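Local coordinates for protein contact-dependent inhibitor A (Enterobacter cloacae subsp. cloacae, PDB 4NTQ) that is a contact-dependent growth inhibition protein whose C-terminal toxin region, a ribosomal RNase, is delivered into target bacteria and is bound by the immunity protein CdiI, at residues Q190-D195 and Y199-I204. Sequence-based numbering, arbitrary orientation.
Sequences QPVFYD and YITPDI
A beta hairpin at the centre of the toxin domain pairs strand 192-194 with strand 199-202, and F193 facing I200 is its hydrogen-bonded pair. F193 N bonds to I200 O at 2.8 Å, and I200 N returns a bond to F193 O at 2.9 Å; both donors lie in the plane of the carbonyl they meet. The same F193 O also takes a CA-H...O contact from Y199 CA at 3.1 Å, so one carbonyl serves two neighbouring residues.

Alternation of side chains then divides the hairpin into two faces. On one, F193 and I200 pack through CB and CG1, 3.9 Å apart. With CG anti to its carbonyl carbon (chi1 -57°), the F193 ring extends so that its edge meets P202, CE2 lying 4.3 Å from CD. A169 of helix 164-170 touches both F193 and I200 and roofs this side. On the other face sits the non-hydrogen-bonded pair of Y194 and Y199, whose ring planes are tilted by 13° in an offset pairing; its exact spacing is doubtful, because the closest carbons are modelled too near. The Y199 hydroxyl comes over a face of the Y194 ring. V192 extends this face, its CG2 meeting T201 CG2 at 3.4 Å. Here the surface belongs to the complex: F76, F78 and F97 of the CdiI chain pack on V192, T201 and Y199 respectively. With one side turned to a helix and the other to a partner protein, this is a beta hairpin of an antiparallel meander sheet.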
ATOM      1  N   GLN A 190       6.126  -8.935   3.042  1.00 53.50           N
ATOM      2  CA  GLN A 190       6.126  -7.754   3.894  1.00 50.78           C
ATOM      3  C   GLN A 190       5.035  -7.923   4.921  1.00 46.64           C
ATOM      4  O   GLN A 190       3.859  -7.979   4.578  1.00 46.73           O
ATOM      5  CB  GLN A 190       5.879  -6.470   3.095  1.00 46.64           C
ATOM      6  CG  GLN A 190       7.122  -5.817   2.488  1.00 64.98           C
ATOM      7  CD  GLN A 190       6.803  -4.509   1.755  1.00 73.56           C
ATOM      8  OE1 GLN A 190       6.831  -4.450   0.522  1.00 74.19           O
ATOM      9  NE2 GLN A 190       6.500  -3.460   2.516  1.00 73.57           N
ATOM     10  N   PRO A 191       5.420  -8.022   6.195  1.00 48.86           N
ATOM     11  CA  PRO A 191       4.395  -8.205   7.206  1.00 49.10           C
ATOM     12  C   PRO A 191       4.047  -6.863   7.796  1.00 47.42           C
ATOM     13  O   PRO A 191       4.610  -5.840   7.434  1.00 44.94           O
ATOM     14  CB  PRO A 191       5.128  -9.011   8.264  1.00 55.39           C
ATOM     15  CG  PRO A 191       6.488  -8.392   8.250  1.00 55.21           C
ATOM     16  CD  PRO A 191       6.766  -8.067   6.792  1.00 57.38           C
ATOM     17  N   VAL A 192       3.135  -6.897   8.748  1.00 52.21           N
ATOM     18  CA  VAL A 192       2.691  -5.723   9.448  1.00 47.51           C
ATOM     19  C   VAL A 192       2.765  -6.102  10.937  1.00 56.52           C
ATOM     20  O   VAL A 192       2.460  -7.239  11.296  1.00 56.48           O
ATOM     21  CB  VAL A 192       1.249  -5.400   8.983  1.00 43.49           C
ATOM     22  CG1 VAL A 192       0.391  -4.981  10.112  1.00 42.46           C
ATOM     23  CG2 VAL A 192       1.250  -4.368   7.868  1.00 36.62           C
ATOM     24  N   PHE A 193       3.200  -5.176  11.791  1.00 45.40           N
ATOM     25  CA  PHE A 193       3.301  -5.445  13.222  1.00 52.18           C
ATOM     26  C   PHE A 193       2.279  -4.649  14.039  1.00 57.54           C
ATOM     27  O   PHE A 193       2.143  -3.439  13.878  1.00 55.20           O
ATOM     28  CB  PHE A 193       4.732  -5.208  13.717  1.00 54.90           C
ATOM     29  CG  PHE A 193       5.760  -6.039  12.989  1.00 59.43           C
ATOM     30  CD1 PHE A 193       6.095  -7.308  13.441  1.00 60.77           C
ATOM     31  CD2 PHE A 193       6.366  -5.564  11.837  1.00 51.45           C
ATOM     32  CE1 PHE A 193       7.028  -8.074  12.771  1.00 58.63           C
ATOM     33  CE2 PHE A 193       7.302  -6.332  11.160  1.00 55.46           C
ATOM     34  CZ  PHE A 193       7.633  -7.586  11.629  1.00 57.29           C
ATOM     35  N   TYR A 194       1.575  -5.348  14.924  1.00 56.54           N
ATOM     36  CA  TYR A 194       0.388  -4.812  15.579  1.00 59.53           C
ATOM     37  C   TYR A 194       0.630  -4.399  17.036  1.00 75.13           C
ATOM     38  O   TYR A 194       1.275  -5.114  17.801  1.00 76.44           O
ATOM     39  CB  TYR A 194      -0.725  -5.854  15.510  1.00 63.53           C
ATOM     40  CG  TYR A 194      -2.087  -5.365  15.921  1.00 61.56           C
ATOM     41  CD1 TYR A 194      -2.973  -6.218  16.567  1.00 65.52           C
ATOM     42  CD2 TYR A 194      -2.496  -4.067  15.658  1.00 60.29           C
ATOM     43  CE1 TYR A 194      -4.225  -5.797  16.944  1.00 63.53           C
ATOM     44  CE2 TYR A 194      -3.759  -3.633  16.022  1.00 63.40           C
ATOM     45  CZ  TYR A 194      -4.616  -4.505  16.671  1.00 64.67           C
ATOM     46  OH  TYR A 194      -5.871  -4.096  17.047  1.00 62.51           O
ATOM     47  N   ASP A 195       0.091  -3.238  17.398  1.00 83.24           N
ATOM     48  CA  ASP A 195       0.253  -2.646  18.718  1.00 83.97           C
ATOM     49  C   ASP A 195      -0.804  -3.180  19.632  1.00 60.94           C
ATOM     50  O   ASP A 195      -0.671  -3.119  20.845  1.00 64.38           O
ATOM     51  CB  ASP A 195       0.011  -1.135  18.624  1.00 55.25           C
ATOM     52  CG  ASP A 195       0.925  -0.354  19.520  1.00 72.15           C
ATOM     53  OD1 ASP A 195       1.803  -0.961  20.165  1.00 76.83           O
ATOM     54  OD2 ASP A 195       0.794   0.876  19.559  1.00 69.77           O
ATOM     55  N   TYR A 199      -0.431  -0.202  13.466  1.00 51.17           N
ATOM     56  CA  TYR A 199       0.428  -1.126  12.734  1.00 46.10           C
ATOM     57  C   TYR A 199       1.664  -0.427  12.176  1.00 46.00           C
ATOM     58  O   TYR A 199       1.589   0.699  11.682  1.00 48.33           O
ATOM     59  CB  TYR A 199      -0.343  -1.775  11.577  1.00 44.71           C
ATOM     60  CG  TYR A 199      -1.663  -2.418  11.972  1.00 52.23           C
ATOM     61  CD1 TYR A 199      -1.750  -3.785  12.229  1.00 50.60           C
ATOM     62  CD2 TYR A 199      -2.825  -1.659  12.083  1.00 45.89           C
ATOM     63  CE1 TYR A 199      -2.955  -4.382  12.573  1.00 49.89           C
ATOM     64  CE2 TYR A 199      -4.032  -2.250  12.436  1.00 48.28           C
ATOM     65  CZ  TYR A 199      -4.088  -3.609  12.691  1.00 45.55           C
ATOM     66  OH  TYR A 199      -5.284  -4.186  13.051  1.00 52.27           O
ATOM     67  N   ILE A 200       2.807  -1.098  12.243  1.00 47.11           N
ATOM     68  CA  ILE A 200       4.007  -0.580  11.605  1.00 40.36           C
ATOM     69  C   ILE A 200       4.589  -1.609  10.646  1.00 48.82           C
ATOM     70  O   ILE A 200       4.398  -2.812  10.829  1.00 51.27           O
ATOM     71  CB  ILE A 200       5.081  -0.188  12.624  1.00 42.38           C
ATOM     72  CG1 ILE A 200       5.360  -1.335  13.585  1.00 45.41           C
ATOM     73  CG2 ILE A 200       4.670   1.033  13.415  1.00 45.99           C
ATOM     74  CD1 ILE A 200       6.424  -1.015  14.607  1.00 47.81           C
ATOM     75  N   THR A 201       5.256  -1.120   9.601  1.00 45.07           N
ATOM     76  CA  THR A 201       6.093  -1.935   8.725  1.00 49.59           C
ATOM     77  C   THR A 201       7.348  -1.141   8.523  1.00 47.50           C
ATOM     78  O   THR A 201       7.297   0.089   8.521  1.00 45.15           O
ATOM     79  CB  THR A 201       5.520  -2.134   7.307  1.00 50.26           C
ATOM     80  OG1 THR A 201       5.355  -0.861   6.667  1.00 52.01           O
ATOM     81  CG2 THR A 201       4.216  -2.831   7.342  1.00 49.56           C
ATOM     82  N   PRO A 202       8.481  -1.834   8.346  1.00 53.57           N
ATOM     83  CA  PRO A 202       9.768  -1.181   8.103  1.00 46.77           C
ATOM     84  C   PRO A 202       9.755  -0.319   6.857  1.00 44.23           C
ATOM     85  O   PRO A 202       9.251  -0.726   5.807  1.00 43.52           O
ATOM     86  CB  PRO A 202      10.733  -2.361   7.916  1.00 56.80           C
ATOM     87  CG  PRO A 202       9.866  -3.544   7.658  1.00 56.30           C
ATOM     88  CD  PRO A 202       8.630  -3.295   8.449  1.00 56.61           C
ATOM     89  N   ASP A 203      10.311   0.877   6.991  1.00 42.95           N
ATOM     90  CA  ASP A 203      10.392   1.817   5.889  1.00 48.00           C
ATOM     91  C   ASP A 203      11.476   1.311   4.956  1.00 56.66           C
ATOM     92  O   ASP A 203      12.655   1.283   5.316  1.00 63.55           O
ATOM     93  CB  ASP A 203      10.712   3.222   6.418  1.00 50.38           C
ATOM     94  CG  ASP A 203      10.588   4.289   5.359  1.00 67.03           C
ATOM     95  OD1 ASP A 203      10.966   5.451   5.623  1.00 72.16           O
ATOM     96  OD2 ASP A 203      10.114   3.967   4.256  1.00 76.19           O
ATOM     97  N   ILE A 204      11.060   0.883   3.768  1.00 61.02           N
ATOM     98  CA  ILE A 204      11.972   0.340   2.765  1.00 61.61           C
ATOM     99  C   ILE A 204      12.395   1.405   1.769  1.00 68.25           C
ATOM    100  O   ILE A 204      13.136   1.121   0.831  1.00 63.08           O
ATOM    101  CB  ILE A 204      11.317  -0.805   1.959  1.00 56.67           C
ATOM    102  CG1 ILE A 204      10.153  -0.268   1.125  1.00 51.55           C
ATOM    103  CG2 ILE A 204      10.866  -1.929   2.883  1.00 49.82           C
ATOM    104  CD1 ILE A 204       9.520  -1.291   0.228  1.00 53.66           C
TER